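Local coordinates for protein 16S rRNA methyltransferase (Streptomyces sp. DSM 40477, PDB 3MQ2) that methylates the N1 position of adenine 1408 in 16S rRNA using S-adenosyl-L-methionine, conferring resistance to aminoglycosides such as kanamycin and apramycin, at residues 5-9 against 10-14; 203-206 against 207-210; 110-113 against 114-117. All blocks are in the same frame, centred on the assembly; numbering follows the deposited sequence.

Contact 1: 5-9 against 10-14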
ATOM      1  N   ARG A   5      -0.783 -15.152  -7.328  1.00 11.74           N
ATOM      2  CA  ARG A   5      -1.390 -16.101  -6.406  1.00 10.09           C
ATOM      3  C   ARG A   5      -2.585 -15.436  -5.743  1.00 12.06           C
ATOM      4  O   ARG A   5      -2.421 -14.683  -4.783  1.00 11.51           O
ATOM      5  CB  ARG A   5      -0.363 -16.524  -5.347  1.00 10.99           C
ATOM      6  CG  ARG A   5       0.807 -17.333  -5.930  1.00 11.51           C
ATOM      7  CD  ARG A   5       1.921 -17.520  -4.922  1.00 15.56           C
ATOM      8  NE  ARG A   5       2.566 -16.264  -4.532  1.00 14.48           N
ATOM      9  CZ  ARG A   5       3.587 -15.706  -5.176  1.00  9.87           C
ATOM     10  NH1 ARG A   5       4.088 -16.270  -6.289  1.00 10.40           N
ATOM     11  NH2 ARG A   5       4.109 -14.579  -4.703  1.00 11.58           N
ATOM     12  N   ARG A   6      -3.782 -15.709  -6.257  1.00  7.70           N
ATOM     13  CA  ARG A   6      -4.979 -15.069  -5.736  1.00  8.53           C
ATOM     14  C   ARG A   6      -5.395 -15.699  -4.419  1.00 12.39           C
ATOM     15  O   ARG A   6      -5.360 -16.920  -4.260  1.00 13.27           O
ATOM     16  CB  ARG A   6      -6.133 -15.128  -6.747  1.00  7.51           C
ATOM     17  CG  ARG A   6      -7.402 -14.454  -6.223  1.00  9.41           C
ATOM     18  CD  ARG A   6      -8.522 -14.411  -7.253  1.00 11.01           C
ATOM     19  NE  ARG A   6      -9.681 -13.712  -6.684  1.00 13.14           N
ATOM     20  CZ  ARG A   6     -10.930 -13.825  -7.125  1.00 18.39           C
ATOM     21  NH1 ARG A   6     -11.215 -14.604  -8.166  1.00 16.33           N
ATOM     22  NH2 ARG A   6     -11.900 -13.151  -6.520  1.00 15.86           N
ATOM     23  N   VAL A   7      -5.771 -14.852  -3.472  1.00  8.37           N
ATOM     24  CA  VAL A   7      -6.302 -15.314  -2.199  1.00  7.60           C
ATOM     25  C   VAL A   7      -7.807 -15.121  -2.149  1.00 11.16           C
ATOM     26  O   VAL A   7      -8.313 -14.017  -2.380  1.00 12.85           O
ATOM     27  CB  VAL A   7      -5.661 -14.576  -1.017  1.00 10.27           C
ATOM     28  CG1 VAL A   7      -6.353 -14.978   0.293  1.00 13.53           C
ATOM     29  CG2 VAL A   7      -4.161 -14.904  -0.956  1.00 11.98           C
ATOM     30  N   VAL A   8      -8.528 -16.204  -1.854  1.00 11.58           N
ATOM     31  CA  VAL A   8      -9.972 -16.119  -1.594  1.00 12.35           C
ATOM     32  C   VAL A   8     -10.307 -16.987  -0.384  1.00 14.11           C
ATOM     33  O   VAL A   8     -10.292 -18.212  -0.464  1.00 15.08           O
ATOM     34  CB  VAL A   8     -10.831 -16.544  -2.804  1.00 14.26           C
ATOM     35  CG1 VAL A   8     -12.309 -16.463  -2.450  1.00 20.25           C
ATOM     36  CG2 VAL A   8     -10.534 -15.663  -4.027  1.00 15.76           C
ATOM     37  N   GLY A   9     -10.610 -16.342   0.737  1.00 13.86           N
ATOM     38  CA  GLY A   9     -10.763 -17.058   1.990  1.00 16.42           C
ATOM     39  C   GLY A   9      -9.482 -17.810   2.306  1.00 16.86           C
ATOM     40  O   GLY A   9      -8.392 -17.234   2.288  1.00 19.31           O
ATOM     41  N   LYS A  10      -9.598 -19.103   2.584  1.00 15.76           N
ATOM     42  CA  LYS A  10      -8.412 -19.901   2.885  1.00 16.26           C
ATOM     43  C   LYS A  10      -7.789 -20.513   1.632  1.00 20.31           C
ATOM     44  O   LYS A  10      -6.810 -21.253   1.716  1.00 23.04           O
ATOM     45  CB  LYS A  10      -8.748 -21.012   3.879  1.00 22.36           C
ATOM     46  CG  LYS A  10      -9.263 -20.508   5.211  1.00 23.84           C
ATOM     47  CD  LYS A  10      -9.513 -21.663   6.163  1.00 34.18           C
ATOM     48  CE  LYS A  10      -9.922 -21.159   7.535  1.00 43.91           C
ATOM     49  NZ  LYS A  10     -10.234 -22.274   8.476  1.00 53.63           N
ATOM     50  N   ARG A  11      -8.368 -20.222   0.476  1.00 14.64           N
ATOM     51  CA  ARG A  11      -7.866 -20.790  -0.774  1.00 12.15           C
ATOM     52  C   ARG A  11      -6.856 -19.866  -1.433  1.00 14.43           C
ATOM     53  O   ARG A  11      -7.042 -18.648  -1.463  1.00 13.76           O
ATOM     54  CB  ARG A  11      -9.019 -21.040  -1.749  1.00 15.52           C
ATOM     55  CG  ARG A  11      -8.585 -21.592  -3.097  1.00 20.69           C
ATOM     56  CD  ARG A  11      -9.756 -21.673  -4.070  1.00 15.96           C
ATOM     57  NE  ARG A  11      -9.369 -22.259  -5.348  1.00 17.62           N
ATOM     58  CZ  ARG A  11     -10.212 -22.511  -6.344  1.00 22.54           C
ATOM     59  NH1 ARG A  11     -11.502 -22.232  -6.210  1.00 23.56           N
ATOM     60  NH2 ARG A  11      -9.762 -23.040  -7.477  1.00 19.99           N
ATOM     61  N   VAL A  12      -5.787 -20.448  -1.961  1.00 12.82           N
ATOM     62  CA  VAL A  12      -4.904 -19.720  -2.865  1.00 11.24           C
ATOM     63  C   VAL A  12      -5.030 -20.375  -4.224  1.00 13.88           C
ATOM     64  O   VAL A  12      -5.046 -21.603  -4.329  1.00 12.96           O
ATOM     65  CB  VAL A  12      -3.433 -19.763  -2.398  1.00 15.01           C
ATOM     66  CG1 VAL A  12      -2.526 -19.123  -3.439  1.00 14.68           C
ATOM     67  CG2 VAL A  12      -3.282 -19.055  -1.054  1.00 13.31           C
ATOM     68  N   GLN A  13      -5.167 -19.554  -5.261  1.00 10.68           N
ATOM     69  CA  GLN A  13      -5.183 -20.055  -6.627  1.00 13.95           C
ATOM     70  C   GLN A  13      -4.260 -19.254  -7.533  1.00 15.95           C
ATOM     71  O   GLN A  13      -4.462 -18.056  -7.749  1.00 15.02           O
ATOM     72  CB  GLN A  13      -6.603 -20.054  -7.203  1.00 13.35           C
ATOM     73  CG  GLN A  13      -6.650 -20.547  -8.651  1.00 17.88           C
ATOM     74  CD  GLN A  13      -6.242 -22.005  -8.788  1.00 21.10           C
ATOM     75  OE1 GLN A  13      -6.851 -22.885  -8.184  1.00 22.03           O
ATOM     76  NE2 GLN A  13      -5.212 -22.267  -9.592  1.00 21.01           N
ATOM     77  N   GLU A  14      -3.237 -19.921  -8.053  1.00 14.90           N
ATOM     78  CA  GLU A  14      -2.361 -19.300  -9.027  1.00 17.86           C
ATOM     79  C   GLU A  14      -3.139 -19.051 -10.308  1.00 16.89           C
ATOM     80  O   GLU A  14      -4.000 -19.850 -10.694  1.00 19.79           O
ATOM     81  CB  GLU A  14      -1.137 -20.182  -9.306  1.00 19.06           C
ATOM     82  CG  GLU A  14      -0.202 -20.310  -8.114  1.00 22.45           C
ATOM     83  CD  GLU A  14       1.116 -21.000  -8.437  1.00 28.38           C
ATOM     84  OE1 GLU A  14       1.938 -21.149  -7.510  1.00 35.78           O
ATOM     85  OE2 GLU A  14       1.335 -21.396  -9.601  1.00 23.31           O
TER
HETATM   86  O   HOH W   1       3.527 -18.511  -7.811  1.00 26.44           O
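Gly9 and Lys10 form the tip of a beta hairpin, as the central pair of a type II' turn from Val8 to Arg11. Gly9 supplies the positive phi that the turn needs, 58°. The Lys10 side chain leads out from the turn, extended beyond CG and touching Glu65 of helix 65-71.

Arg11 closes the loop: its N donates to Val8 O at 2.9 Å and its O accepts from Val8 N. Its extended side chain leads away from the opposite strand, and NH2 reaches Gln13 OE1.

Val12 sits in a non-hydrogen-bonded pair with Val7. Their CG2 methyls are 4.2 Å apart, and Val12 CG1, anti to its own backbone N, comes up against Arg5 CB at 3.9 Å. Trp87 of strand 83-87 touches both valines; backbone hydrogen bonds of Arg5 with Trp87 and Val7 with Tyr85 tie strand 5-8 to this edge strand of the main sheet.

Gln13 pairs with Arg6 through two backbone bonds, Gln13 N to Arg6 O measuring 2.8 Å. Its side-chain NE2 donates to Glu14 O, in the plane of both groups.

Glu14 lies alongside Arg5, their CG atoms 3.8 Å apart and flat ends 71° out of parallel. No direct salt bridge forms, and Arg5 NE is hydrogen-bonded to Trp87 O. One water instead accepts from Arg5 NH1 at 2.8 Å and donates weakly to Glu14 OE1 at 3.1 Å.

Contact 2: 203-206 against 207-210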
ATOM      1  N   SER A 203      -4.386   6.495  21.124  1.00 17.62           N
ATOM      2  CA  SER A 203      -3.225   7.375  21.101  1.00 15.82           C
ATOM      3  C   SER A 203      -3.565   8.730  21.684  1.00 13.83           C
ATOM      4  O   SER A 203      -4.660   9.253  21.470  1.00 21.24           O
ATOM      5  CB  SER A 203      -2.709   7.577  19.676  1.00  8.87           C
ATOM      6  OG  SER A 203      -1.615   8.484  19.649  1.00 13.30           O
ATOM      7  N   ARG A 204      -2.608   9.306  22.400  1.00 14.31           N
ATOM      8  CA  ARG A 204      -2.761  10.649  22.926  1.00 13.99           C
ATOM      9  C   ARG A 204      -1.878  11.630  22.157  1.00 14.98           C
ATOM     10  O   ARG A 204      -1.841  12.817  22.476  1.00 15.40           O
ATOM     11  CB  ARG A 204      -2.410  10.677  24.411  1.00 24.59           C
ATOM     12  CG  ARG A 204      -3.348   9.854  25.287  1.00 33.61           C
ATOM     13  CD  ARG A 204      -4.592  10.655  25.652  1.00 39.17           C
ATOM     14  NE  ARG A 204      -5.775  10.181  24.947  1.00 41.96           N
ATOM     15  CZ  ARG A 204      -6.981  10.728  25.058  1.00 36.61           C
ATOM     16  NH1 ARG A 204      -7.170  11.777  25.847  1.00 39.25           N
ATOM     17  NH2 ARG A 204      -8.000  10.225  24.375  1.00 40.02           N
ATOM     18  N   ASP A 205      -1.177  11.134  21.137  1.00 15.23           N
ATOM     19  CA  ASP A 205      -0.312  11.996  20.342  1.00 10.16           C
ATOM     20  C   ASP A 205      -1.129  12.924  19.441  1.00 13.19           C
ATOM     21  O   ASP A 205      -2.250  12.605  19.064  1.00 14.77           O
ATOM     22  CB  ASP A 205       0.696  11.167  19.529  1.00 10.57           C
ATOM     23  CG  ASP A 205       1.638  10.377  20.426  1.00 22.97           C
ATOM     24  OD1 ASP A 205       1.937  10.858  21.542  1.00 29.25           O
ATOM     25  OD2 ASP A 205       2.070   9.273  20.033  1.00 19.37           O
ATOM     26  N   ARG A 206      -0.558  14.071  19.097  1.00 13.62           N
ATOM     27  CA  ARG A 206      -1.242  15.014  18.215  1.00 15.34           C
ATOM     28  C   ARG A 206      -1.528  14.386  16.858  1.00 14.06           C
ATOM     29  O   ARG A 206      -2.643  14.473  16.354  1.00 12.37           O
ATOM     30  CB  ARG A 206      -0.423  16.295  18.037  1.00 15.90           C
ATOM     31  CG  ARG A 206      -1.102  17.338  17.149  1.00 14.43           C
ATOM     32  CD  ARG A 206      -2.461  17.780  17.706  1.00 14.17           C
ATOM     33  NE  ARG A 206      -3.126  18.681  16.766  1.00 14.15           N
ATOM     34  CZ  ARG A 206      -3.875  18.273  15.745  1.00 18.31           C
ATOM     35  NH1 ARG A 206      -4.071  16.970  15.531  1.00 13.39           N
ATOM     36  NH2 ARG A 206      -4.421  19.162  14.927  1.00 15.28           N
ATOM     37  N   PHE A 207      -0.504  13.761  16.275  1.00 10.88           N
ATOM     38  CA  PHE A 207      -0.635  13.048  15.015  1.00  9.92           C
ATOM     39  C   PHE A 207       0.042  11.702  15.142  1.00 12.76           C
ATOM     40  O   PHE A 207       1.048  11.571  15.839  1.00 12.60           O
ATOM     41  CB  PHE A 207       0.054  13.799  13.883  1.00 13.40           C
ATOM     42  CG  PHE A 207      -0.571  15.116  13.558  1.00 14.09           C
ATOM     43  CD1 PHE A 207      -1.824  15.179  12.975  1.00 13.23           C
ATOM     44  CD2 PHE A 207       0.121  16.291  13.798  1.00 12.73           C
ATOM     45  CE1 PHE A 207      -2.396  16.415  12.660  1.00 13.82           C
ATOM     46  CE2 PHE A 207      -0.436  17.525  13.480  1.00 15.64           C
ATOM     47  CZ  PHE A 207      -1.697  17.576  12.904  1.00 14.83           C
ATOM     48  N   ASP A 208      -0.498  10.716  14.439  1.00 12.63           N
ATOM     49  CA  ASP A 208       0.069   9.377  14.441  1.00 11.72           C
ATOM     50  C   ASP A 208       0.680   9.013  13.104  1.00 13.52           C
ATOM     51  O   ASP A 208       1.422   8.044  13.020  1.00 11.00           O
ATOM     52  CB  ASP A 208      -1.020   8.357  14.735  1.00  7.73           C
ATOM     53  CG  ASP A 208      -1.672   8.591  16.065  1.00 10.84           C
ATOM     54  OD1 ASP A 208      -0.924   8.798  17.036  1.00 13.96           O
ATOM     55  OD2 ASP A 208      -2.916   8.567  16.134  1.00 16.05           O
ATOM     56  N   VAL A 209       0.346   9.772  12.061  1.00 10.06           N
ATOM     57  CA  VAL A 209       0.698   9.374  10.700  1.00  9.78           C
ATOM     58  C   VAL A 209       1.252  10.548   9.909  1.00 11.98           C
ATOM     59  O   VAL A 209       0.753  11.672  10.014  1.00 11.31           O
ATOM     60  CB  VAL A 209      -0.534   8.810   9.974  1.00  8.50           C
ATOM     61  CG1 VAL A 209      -0.250   8.588   8.484  1.00 10.35           C
ATOM     62  CG2 VAL A 209      -0.999   7.516  10.634  1.00 11.48           C
ATOM     63  N   LEU A 210       2.291  10.285   9.127  1.00  8.80           N
ATOM     64  CA  LEU A 210       2.852  11.261   8.203  1.00  9.26           C
ATOM     65  C   LEU A 210       2.621  10.729   6.790  1.00 11.86           C
ATOM     66  O   LEU A 210       3.055   9.627   6.465  1.00 14.27           O
ATOM     67  CB  LEU A 210       4.359  11.400   8.436  1.00 11.14           C
ATOM     68  CG  LEU A 210       5.130  12.419   7.600  1.00 15.44           C
ATOM     69  CD1 LEU A 210       4.602  13.816   7.900  1.00 13.73           C
ATOM     70  CD2 LEU A 210       6.619  12.331   7.893  1.00 16.99           C
TER
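Arg206 and Phe207 run side by side in the same direction, forming an off-centre cation-pi pair on the loop that leads into strand 209-216, just after an ST turn at Ser203. The guanidinium and the ring are 30° from parallel. Arg206 CZ stands 4.2 Å from the ring centroid, displaced from the normal, so that NH1 overlies the ring near its rim, 3.4 Å from Phe207 CE1. The aliphatic part joins in: Arg206 CG makes a CH-pi contact over the same ring, 4.0 Å from the centroid. A bend at chi2 (60°) folds the arginine chain back so that methylene and guanidinium can both lie against the phenyl group. The pair is framed from outside by Glu185, which forms a salt bridge with Arg206 NH1, and by Tyr183, whose ring stacks with Phe207.

The second arrangement is polar and joins Ser203 to the last residue before strand 209-216. Asp208 turns the end of its side chain back toward Ser203, whose hydroxyl approaches OD1 on the syn side, 17° out of the carboxylate plane. Asp205 CB packs beside that oxygen at 3.8 Å, but its own carboxylate pairs with Arg146. Asp205 OD2 and Asp208 OD1 are 4.3 Å apart; Arg146 on the former and His143 NE2 on the latter probably ease the proximity of like charges. The serine oxygen does double duty: OG accepts from Asp205 N at 3.1 Å, which defines the ST turn, and donates to Asp208 OD1 at 2.7 Å.

Contact 3: 110-113 against 114-117. With SAH (S-adenosyl-L-homocysteine), chain C.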
ATOM      1  N   SER A 110      10.160  -5.173   7.027  1.00 12.98           N
ATOM      2  CA  SER A 110      11.067  -4.862   5.929  1.00 13.49           C
ATOM      3  C   SER A 110      10.454  -3.863   4.954  1.00 10.92           C
ATOM      4  O   SER A 110      11.178  -3.127   4.294  1.00 12.76           O
ATOM      5  CB  SER A 110      11.481  -6.142   5.190  1.00 12.62           C
ATOM      6  OG  SER A 110      10.374  -6.732   4.526  1.00 13.64           O
ATOM      7  N   LEU A 111       9.127  -3.830   4.877  1.00 10.72           N
ATOM      8  CA  LEU A 111       8.453  -2.860   4.014  1.00 10.49           C
ATOM      9  C   LEU A 111       8.685  -1.438   4.536  1.00 11.69           C
ATOM     10  O   LEU A 111       8.859  -0.500   3.760  1.00 10.70           O
ATOM     11  CB  LEU A 111       6.956  -3.162   3.913  1.00 10.36           C
ATOM     12  CG  LEU A 111       6.117  -2.240   3.017  1.00 12.41           C
ATOM     13  CD1 LEU A 111       6.715  -2.147   1.631  1.00 15.03           C
ATOM     14  CD2 LEU A 111       4.671  -2.732   2.951  1.00 16.56           C
ATOM     15  N   LEU A 112       8.693  -1.286   5.855  1.00  9.34           N
ATOM     16  CA  LEU A 112       8.946   0.033   6.432  1.00  8.70           C
ATOM     17  C   LEU A 112      10.404   0.401   6.186  1.00 12.70           C
ATOM     18  O   LEU A 112      10.714   1.509   5.763  1.00 11.51           O
ATOM     19  CB  LEU A 112       8.618   0.038   7.934  1.00 10.82           C
ATOM     20  CG  LEU A 112       9.094   1.263   8.734  1.00  8.64           C
ATOM     21  CD1 LEU A 112       8.564   2.550   8.116  1.00 11.09           C
ATOM     22  CD2 LEU A 112       8.666   1.135  10.189  1.00 12.43           C
ATOM     23  N   ARG A 113      11.310  -0.536   6.442  1.00 12.69           N
ATOM     24  CA  ARG A 113      12.711  -0.260   6.189  1.00 14.51           C
ATOM     25  C   ARG A 113      12.876   0.183   4.737  1.00 16.09           C
ATOM     26  O   ARG A 113      13.609   1.134   4.433  1.00 16.81           O
ATOM     27  CB  ARG A 113      13.558  -1.497   6.495  1.00 16.61           C
ATOM     28  CG  ARG A 113      15.052  -1.240   6.442  1.00 18.64           C
ATOM     29  CD  ARG A 113      15.847  -2.449   6.925  1.00 30.11           C
ATOM     30  NE  ARG A 113      15.867  -3.534   5.945  1.00 39.51           N
ATOM     31  CZ  ARG A 113      15.142  -4.643   6.042  1.00 44.95           C
ATOM     32  NH1 ARG A 113      14.334  -4.823   7.080  1.00 52.80           N
ATOM     33  NH2 ARG A 113      15.226  -5.577   5.104  1.00 41.96           N
ATOM     34  N   GLY A 114      12.156  -0.489   3.845  1.00 12.86           N
ATOM     35  CA  GLY A 114      12.218  -0.191   2.424  1.00 13.81           C
ATOM     36  C   GLY A 114      11.767   1.217   2.071  1.00 14.71           C
ATOM     37  O   GLY A 114      12.418   1.907   1.275  1.00 13.23           O
ATOM     38  N   VAL A 115      10.652   1.658   2.653  1.00 11.40           N
ATOM     39  CA  VAL A 115      10.132   2.981   2.315  1.00 11.18           C
ATOM     40  C   VAL A 115      10.866   4.132   2.994  1.00 11.73           C
ATOM     41  O   VAL A 115      10.574   5.294   2.715  1.00 17.98           O
ATOM     42  CB  VAL A 115       8.601   3.108   2.493  1.00 13.44           C
ATOM     43  CG1 VAL A 115       7.895   2.115   1.580  1.00 14.00           C
ATOM     44  CG2 VAL A 115       8.189   2.932   3.952  1.00 13.11           C
ATOM     45  N   LEU A 116      11.831   3.816   3.857  1.00 12.92           N
ATOM     46  CA  LEU A 116      12.738   4.844   4.376  1.00 14.75           C
ATOM     47  C   LEU A 116      13.893   5.084   3.405  1.00 14.53           C
ATOM     48  O   LEU A 116      14.586   6.101   3.481  1.00 17.00           O
ATOM     49  CB  LEU A 116      13.265   4.480   5.767  1.00 15.06           C
ATOM     50  CG  LEU A 116      12.164   4.446   6.833  1.00 17.33           C
ATOM     51  CD1 LEU A 116      12.711   4.043   8.196  1.00 20.39           C
ATOM     52  CD2 LEU A 116      11.446   5.781   6.910  1.00 16.62           C
ATOM     53  N   GLY A 117      14.092   4.136   2.499  1.00 14.64           N
ATOM     54  CA  GLY A 117      14.994   4.327   1.377  1.00 18.04           C
ATOM     55  C   GLY A 117      16.478   4.435   1.673  1.00 20.06           C
ATOM     56  O   GLY A 117      17.210   5.051   0.893  1.00 21.19           O
TER
HETATM   57  N   SAH C 216      -1.888  -1.452   5.319  0.62  5.86           N
HETATM   58  CA  SAH C 216      -2.647  -2.300   6.222  0.62 13.22           C
HETATM   59  CB  SAH C 216      -1.723  -3.190   7.051  0.62  9.82           C
HETATM   60  CG  SAH C 216      -0.510  -2.472   7.630  0.62 13.11           C
HETATM   61  SD  SAH C 216       0.319  -3.477   8.888  0.62 17.41           S
HETATM   62  C   SAH C 216      -3.493  -1.429   7.130  0.62 21.89           C
HETATM   63  O   SAH C 216      -4.307  -1.927   7.908  0.62 22.72           O
HETATM   64  OXT SAH C 216      -3.364  -0.205   7.095  0.62 14.06           O
HETATM   65  C5' SAH C 216       1.683  -3.689   7.715  0.62 13.49           C
HETATM   66  C4' SAH C 216       1.457  -4.883   6.793  0.62  9.21           C
HETATM   67  O4' SAH C 216       2.541  -4.976   5.892  0.62 13.42           O
HETATM   68  C3' SAH C 216       1.405  -6.218   7.538  0.62 12.13           C
HETATM   69  O3' SAH C 216       0.245  -6.914   7.153  0.62 13.20           O
HETATM   70  C2' SAH C 216       2.603  -7.013   7.067  0.62 12.97           C
HETATM   71  O2' SAH C 216       2.271  -8.376   6.875  0.62 14.44           O
HETATM   72  C1' SAH C 216       2.921  -6.332   5.752  0.62 10.71           C
HETATM   73  N9  SAH C 216       4.335  -6.393   5.364  0.62 15.81           N
HETATM   74  C8  SAH C 216       5.449  -6.059   6.089  0.62 11.25           C
HETATM   75  N7  SAH C 216       6.541  -6.265   5.302  0.62 16.73           N
HETATM   76  C5  SAH C 216       6.115  -6.717   4.093  0.62 12.80           C
HETATM   77  C6  SAH C 216       6.778  -7.082   2.930  0.62 12.30           C
HETATM   78  N6  SAH C 216       8.104  -7.018   2.853  0.62 11.46           N
HETATM   79  N1  SAH C 216       6.040  -7.503   1.848  0.62 13.59           N
HETATM   80  C2  SAH C 216       4.664  -7.570   1.908  0.62 14.33           C
HETATM   81  N3  SAH C 216       4.005  -7.218   3.064  0.62 11.22           N
HETATM   82  C4  SAH C 216       4.732  -6.793   4.125  0.62 13.81           C
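Leu112 CD1 rests against two side chains one turn on in helix 109-116, 4.2 Å from Val115 CG2 and 4.3 Å from Leu116 CG. The leucine and valine side chains cross at about a right angle, and this buried flank continues onto strand 134-141, where Leu140 touches both. Leu111 CD1 meets Val115 CG1 at 4.4 Å, while Met122 and Met126 of helix 121-128 cover that pair.

The backbone is regular at first, with Gly114 N reaching Ser110 O at 2.8 Å, and then slackens: Leu116 N divides itself between a weak bond to Leu112 O and one to Arg113 O at 3.3 Å. Gly117, with positive phi, leaves the helix. On the exposed side the Arg113 chain leads away and bends at chi3, its end making no contact with 114-117.

The N-terminal end carries the ligand contact. Ser110 OG, hydrogen-bonded also to Glu91 OE2, accepts a hydrogen bond from adenine N6 of S-adenosyl-L-homocysteine at 2.8 Å, while Leu111 CB lies 3.4 Å from N7. A helix following strand 99-105, the fourth of the main sheet in chain order, and flanking the adenine belongs to the cofactor pocket of the Rossmann-like class I methyltransferase fold.

How the contacts relate
The three contacts follow one another along the chain as 5-9/10-14, 110-113/114-117 and 203-206/207-210, and none touches another. Only contact 3 meets S-adenosyl-L-homocysteine directly. The side chain of Arg5 in contact 1 is about 10 Å from the ligand, and that of Asp208 in contact 2 about 12 Å. Contacts 1 and 2 are on opposite sides of the chain's centre, their centres 35 Å apart, so the hairpin and the loop mark distant parts of the surface. Contact 3 is the buried one, its nearest atoms about 8 Å from contact 2 and about 14 Å from contact 1. Strand 134-141 relates contacts 2 and 3: its Leu140 is backbone hydrogen-bonded to Leu210 and packs on Leu112.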